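Local atomic coordinates of H127A/Y244A mutant of alginate lyase AlyC3 in complex with dimannuronate (Psychromonas sp., PDB entry 7C8F), a protein that is a doubly substituted form of a PL7 alginate lyase, an enzyme that cleaves alginate by elimination, with dimannuronate bound. Residues K111-S115 with K116-I120; V224-D227 with I228-R232. All coordinates share one frame; numbering follows the deposited sequence.

How the contacts relate
Contact 1 comes first along the chain and closes before contact 2 opens. Their centres lie 29 Å apart and their nearest atoms about 15 Å, so the two do not touch. Contact 1 is the loop that leads from helix 106-109 into strand 119-129, a member of the nine-stranded antiparallel sheet. Contact 2 ends strand 221-227, an outermost strand of the seven-stranded sheet, and turns the chain toward strand 235-240, which pairs with 119-129. The sites lie well apart in the two-sheet fold of the concanavalin clan, contact 1 leading into one sheet and contact 2 leaving the edge strand of the other: residues 111-120 bring Gln117 to the bound sugar, whereas residues 224-232 reach the second subunit.

Contact 1. Residues K111-S115 with K116-I120; sequences KNSNS and KQNEI. With BEM (beta-D-mannopyranuronic acid), chain D.
Ser113 holds OG anti to the backbone N (chi1 179°), as does Ser115, which turns both hydroxyls toward the chain that follows, while the Asn118 amide turns back to Ser113 OG. Ser113 OG donates to Asn118 OD1 at 2.7 Å, lying in the carbonyl plane on a lone pair, with a C=O...donor angle of 142°. The same OG accepts from Ser115 N at 3.0 Å, an ST turn. Ser115 OG in turn receives Gln117 N at 3.0 Å and, weakly, Asn118 N at 3.3 Å; Ser115 CB lies beside Asn118 OD1. Asn118 ND2 bonds Glu149, and together with Glu119 the residue faces Gln245 in a G1 beta bulge at the start of strand 119-129. With an alanine here, the Ser113 hydroxyl would probably lose its acceptor and Glu149 the side-chain amide that meets it. Beyond the turn, the extended side chain of Gln117 carries NE2 to O3 of the mannuronate, 2.9 Å away and nearly straight at 169°. Gln117 NE2 also donates to Glu119 OE1 at 2.8 Å, approaching from above the carboxylate plane. The two NE2 hydrogens thus go to the sugar and to Glu119, which is itself salt-bridged to Arg144 and Lys148 and, as a second-shell residue, probably fixes the rotation of the sugar-binding amide.

Contact 2. Residues V224-D227 with I228-R232; sequences VEHD and IDYWR
Tyr230 OH is gripped from two directions along the chain: His226 NE2 donates to it at 3.1 Å, and it is also hydrogen-bonded to Lys163 O, which ties the turn to strand 157-163 of the nine-stranded sheet. The bond from His226 lies in the imidazole plane but is bent at the hydrogen (137°), and NE2 makes a further, weak bond to Asn164 OD1. In Tyr230, CG stands between the backbone N and the carbonyl carbon (chi1 58°), which folds the ring back over the turn and brings its CE2 to 3.3 Å from Asp227 O. The two rings meet rim to rim with planes at 66°, neither lying over the other's face. Ile228 CG2 fills in beside His226 CD2 at 3.6 Å.

Where strand 221-227, at the margin of the seven-stranded sheet, gives way to the short 3-10 segment 229-231, Asp227 OD1 accepts the backbone N-H of Asp229 at 2.9 Å, met nearly along the C-O axis. A side-chain oxygen taking the N-H two residues on fits an Asx turn, and the same OD1 rests against Asp229 CB. A water spans the two acids, donating to Asp227 OD2 and, at 3.1 Å, to Asp229 OD2. The like charges, 4.9 Å apart between Asp227 OD1 and Asp229 OD2, are probably eased by the salt bridges of Asp229, OD1 with Lys212 and OD2 with Arg87 of the second subunit; Arg232 NH1 approaches OD1 by charge only, since that oxygen lies well out of the guanidinium plane. Asp229 O is gripped twice, by Arg232 N and by Arg232 NH1, which arrive from opposite faces of its carbonyl plane; NH1 stands 3.0 Å from this oxygen.

Contact 1. Residues K111-S115 with K116-I120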
loop_
_atom_site.group_PDB
_atom_site.type_symbol
_atom_site.label_atom_id
_atom_site.label_comp_id
_atom_site.label_asym_id
_atom_site.label_seq_id
_atom_site.Cartn_x
_atom_site.Cartn_y
_atom_site.Cartn_z
ATOM N N LYS B 111 30.789 -22.428 -10.973
ATOM C CA LYS B 111 32.168 -22.878 -10.682
ATOM C C LYS B 111 33.071 -21.860 -10.076
ATOM O O LYS B 111 33.781 -22.118 -9.133
ATOM C CB LYS B 111 32.894 -23.228 -11.990
ATOM C CG LYS B 111 33.055 -24.651 -12.390
ATOM C CD LYS B 111 33.453 -24.766 -13.859
ATOM C CE LYS B 111 34.416 -23.693 -14.346
ATOM N NZ LYS B 111 35.063 -23.990 -15.674
ATOM N N ASN B 112 33.086 -20.705 -10.671
ATOM C CA ASN B 112 33.953 -19.664 -10.232
ATOM C C ASN B 112 33.268 -18.597 -9.433
ATOM O O ASN B 112 33.791 -17.542 -9.291
ATOM C CB ASN B 112 34.599 -19.042 -11.455
ATOM C CG ASN B 112 35.791 -19.826 -11.964
ATOM O OD1 ASN B 112 36.003 -19.906 -13.144
ATOM N ND2 ASN B 112 36.588 -20.322 -11.081
ATOM N N SER B 113 32.079 -18.876 -8.915
ATOM C CA SER B 113 31.389 -17.873 -8.136
ATOM C C SER B 113 31.777 -17.781 -6.697
ATOM O O SER B 113 31.993 -18.745 -6.048
ATOM C CB SER B 113 29.859 -18.146 -8.161
ATOM O OG SER B 113 29.154 -17.213 -7.409
ATOM N N ASN B 114 31.838 -16.583 -6.208
ATOM C CA ASN B 114 32.002 -16.350 -4.782
ATOM C C ASN B 114 30.786 -15.657 -4.182
ATOM O O ASN B 114 30.884 -15.049 -3.112
ATOM C CB ASN B 114 33.290 -15.579 -4.489
ATOM C CG ASN B 114 33.229 -14.140 -4.954
ATOM O OD1 ASN B 114 32.399 -13.774 -5.785
ATOM N ND2 ASN B 114 34.123 -13.313 -4.420
ATOM N N SER B 115 29.643 -15.730 -4.861
ATOM C CA SER B 115 28.411 -15.180 -4.317
ATOM C C SER B 115 27.969 -15.993 -3.109
ATOM O O SER B 115 28.112 -17.219 -3.083
ATOM C CB SER B 115 27.309 -15.224 -5.380
ATOM O OG SER B 115 26.061 -14.817 -4.837
ATOM N N LYS B 116 27.428 -15.299 -2.106
ATOM C CA LYS B 116 26.798 -15.977 -0.982
ATOM C C LYS B 116 25.421 -16.521 -1.342
ATOM O O LYS B 116 24.898 -17.381 -0.625
ATOM C CB LYS B 116 26.676 -15.025 0.211
ATOM C CG LYS B 116 28.003 -14.440 0.686
ATOM C CD LYS B 116 27.799 -13.475 1.850
ATOM C CE LYS B 116 27.409 -14.200 3.136
ATOM N NZ LYS B 116 28.586 -14.791 3.842
ATOM N N GLN B 117 24.839 -16.056 -2.447
ATOM C CA GLN B 117 23.494 -16.446 -2.848
ATOM C C GLN B 117 23.501 -17.653 -3.785
ATOM O O GLN B 117 22.840 -18.664 -3.515
ATOM C CB GLN B 117 22.818 -15.249 -3.523
ATOM C CG GLN B 117 21.330 -15.382 -3.672
ATOM C CD GLN B 117 20.682 -14.064 -4.011
ATOM O OE1 GLN B 117 21.344 -13.027 -4.064
ATOM N NE2 GLN B 117 19.379 -14.094 -4.248
ATOM N N ASN B 118 24.242 -17.579 -4.889
ATOM C CA ASN B 118 24.365 -18.691 -5.829
ATOM C C ASN B 118 22.995 -19.240 -6.236
ATOM O O ASN B 118 22.659 -20.406 -6.016
ATOM C CB ASN B 118 25.311 -19.778 -5.301
ATOM C CG ASN B 118 26.765 -19.458 -5.597
ATOM O OD1 ASN B 118 27.062 -18.446 -6.235
ATOM N ND2 ASN B 118 27.672 -20.306 -5.139
ATOM N N GLU B 119 22.207 -18.356 -6.868
ATOM C CA GLU B 119 20.881 -18.676 -7.389
ATOM C C GLU B 119 20.780 -18.232 -8.842
ATOM O O GLU B 119 21.445 -17.278 -9.265
ATOM C CB GLU B 119 19.766 -17.959 -6.579
ATOM C CG GLU B 119 19.659 -18.461 -5.143
ATOM C CD GLU B 119 18.836 -17.580 -4.239
ATOM O OE1 GLU B 119 18.185 -16.624 -4.725
ATOM O OE2 GLU B 119 18.840 -17.846 -3.019
ATOM N N ILE B 120 19.952 -18.942 -9.609
ATOM C CA ILE B 120 19.465 -18.487 -10.912
ATOM C C ILE B 120 17.955 -18.355 -10.789
ATOM O O ILE B 120 17.272 -19.340 -10.490
ATOM C CB ILE B 120 19.820 -19.472 -12.042
ATOM C CG1 ILE B 120 21.336 -19.537 -12.240
ATOM C CG2 ILE B 120 19.107 -19.045 -13.360
ATOM C CD1 ILE B 120 21.809 -20.809 -12.952
HETATM C C1 BEM D . 16.319 -8.613 -5.976
HETATM C C2 BEM D . 17.516 -9.525 -5.726
HETATM O O2 BEM D . 18.439 -8.889 -4.856
HETATM C C3 BEM D . 17.043 -10.776 -5.024
HETATM O O3 BEM D . 18.123 -11.539 -4.601
HETATM C C4 BEM D . 16.461 -10.339 -3.728
HETATM O O4 BEM D . 16.249 -11.414 -2.862
HETATM C C5 BEM D . 15.233 -9.564 -4.046
HETATM O O5 BEM D . 15.669 -8.430 -4.749
HETATM C C6 BEM D . 14.557 -9.167 -2.797
HETATM O O6B BEM D . 14.771 -8.075 -2.329
HETATM O O6A BEM D . 13.670 -9.892 -2.452
#

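Contact 2. Residues V224-D227 with I228-R232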
loop_
_atom_site.group_PDB
_atom_site.type_symbol
_atom_site.label_atom_id
_atom_site.label_comp_id
_atom_site.label_asym_id
_atom_site.label_seq_id
_atom_site.Cartn_x
_atom_site.Cartn_y
_atom_site.Cartn_z
ATOM N N VAL B 224 2.253 -24.944 -3.482
ATOM C CA VAL B 224 2.149 -23.669 -2.778
ATOM C C VAL B 224 0.741 -23.128 -2.968
ATOM O O VAL B 224 0.264 -23.021 -4.105
ATOM C CB VAL B 224 3.172 -22.645 -3.308
ATOM C CG1 VAL B 224 3.048 -21.319 -2.549
ATOM C CG2 VAL B 224 4.584 -23.192 -3.198
ATOM N N GLU B 225 0.093 -22.756 -1.867
ATOM C CA GLU B 225 -1.198 -22.057 -1.890
ATOM C C GLU B 225 -1.102 -21.023 -0.776
ATOM O O GLU B 225 -1.448 -21.292 0.382
ATOM C CB GLU B 225 -2.351 -23.027 -1.684
ATOM C CG GLU B 225 -3.722 -22.406 -1.864
ATOM C CD GLU B 225 -4.816 -23.453 -1.988
ATOM O OE1 GLU B 225 -4.490 -24.631 -2.256
ATOM O OE2 GLU B 225 -6.001 -23.098 -1.817
ATOM N N HIS B 226 -0.598 -19.845 -1.128
ATOM C CA HIS B 226 -0.139 -18.860 -0.158
ATOM C C HIS B 226 -1.056 -17.640 -0.186
ATOM O O HIS B 226 -1.305 -17.064 -1.252
ATOM C CB HIS B 226 1.292 -18.462 -0.493
ATOM C CG HIS B 226 1.883 -17.479 0.464
ATOM N ND1 HIS B 226 2.169 -17.802 1.774
ATOM C CD2 HIS B 226 2.222 -16.178 0.315
ATOM C CE1 HIS B 226 2.676 -16.745 2.382
ATOM N NE2 HIS B 226 2.726 -15.749 1.516
ATOM N N ASP B 227 -1.565 -17.249 0.982
ATOM C CA ASP B 227 -2.429 -16.074 1.107
ATOM C C ASP B 227 -1.583 -14.818 0.915
ATOM O O ASP B 227 -0.571 -14.639 1.597
ATOM C CB ASP B 227 -3.075 -16.101 2.499
ATOM C CG ASP B 227 -4.019 -14.921 2.779
ATOM O OD1 ASP B 227 -4.048 -13.940 2.024
ATOM O OD2 ASP B 227 -4.730 -14.972 3.811
ATOM N N ILE B 228 -1.980 -13.956 -0.039
ATOM C CA ILE B 228 -1.245 -12.723 -0.318
ATOM C C ILE B 228 -2.113 -11.485 -0.104
ATOM O O ILE B 228 -1.937 -10.471 -0.787
ATOM C CB ILE B 228 -0.630 -12.741 -1.733
ATOM C CG1 ILE B 228 -1.695 -13.007 -2.807
ATOM C CG2 ILE B 228 0.466 -13.793 -1.814
ATOM C CD1 ILE B 228 -1.229 -12.710 -4.234
ATOM N N ASP B 229 -3.026 -11.548 0.831
ATOM C CA ASP B 229 -3.876 -10.396 1.168
ATOM C C ASP B 229 -3.004 -9.140 1.406
ATOM O O ASP B 229 -3.360 -8.075 1.042
ATOM C CB ASP B 229 -4.676 -10.753 2.434
ATOM C CG ASP B 229 -5.837 -9.825 2.767
ATOM O OD1 ASP B 229 -6.246 -9.043 2.002
ATOM O OD2 ASP B 229 -6.334 -10.023 3.838
ATOM N N TYR B 230 -1.870 -9.338 2.030
ATOM C CA TYR B 230 -0.951 -8.251 2.334
ATOM C C TYR B 230 -0.417 -7.460 1.138
ATOM O O TYR B 230 0.032 -6.381 1.300
ATOM C CB TYR B 230 0.250 -8.766 3.157
ATOM C CG TYR B 230 1.055 -9.864 2.483
ATOM C CD1 TYR B 230 2.048 -9.558 1.594
ATOM C CD2 TYR B 230 0.797 -11.184 2.745
ATOM C CE1 TYR B 230 2.741 -10.536 0.960
ATOM C CE2 TYR B 230 1.493 -12.172 2.130
ATOM C CZ TYR B 230 2.446 -11.841 1.238
ATOM O OH TYR B 230 3.139 -12.842 0.649
ATOM N N TRP B 231 -0.490 -8.061 -0.035
ATOM C CA TRP B 231 -0.001 -7.498 -1.274
ATOM C C TRP B 231 -1.078 -6.860 -2.141
ATOM O O TRP B 231 -0.826 -6.445 -3.204
ATOM C CB TRP B 231 0.594 -8.650 -2.071
ATOM C CG TRP B 231 1.616 -8.371 -3.135
ATOM C CD1 TRP B 231 1.431 -8.399 -4.456
ATOM C CD2 TRP B 231 2.991 -8.107 -2.931
ATOM N NE1 TRP B 231 2.586 -8.147 -5.114
ATOM C CE2 TRP B 231 3.575 -7.968 -4.191
ATOM C CE3 TRP B 231 3.791 -7.971 -1.799
ATOM C CZ2 TRP B 231 4.921 -7.706 -4.341
ATOM C CZ3 TRP B 231 5.104 -7.708 -1.964
ATOM C CH2 TRP B 231 5.654 -7.588 -3.219
ATOM N N ARG B 232 -2.277 -6.827 -1.624
ATOM C CA ARG B 232 -3.449 -6.401 -2.384
ATOM C C ARG B 232 -3.405 -5.103 -3.150
ATOM O O ARG B 232 -3.990 -5.019 -4.209
ATOM C CB ARG B 232 -4.710 -6.468 -1.515
ATOM C CG ARG B 232 -4.765 -5.511 -0.348
ATOM C CD ARG B 232 -5.881 -5.860 0.621
ATOM N NE ARG B 232 -5.985 -4.994 1.787
ATOM C CZ ARG B 232 -5.329 -5.187 2.910
ATOM N NH1 ARG B 232 -4.479 -6.157 3.031
ATOM N NH2 ARG B 232 -5.511 -4.406 3.924
HETATM O O HOH W 1 -6.003 -12.974 4.690
#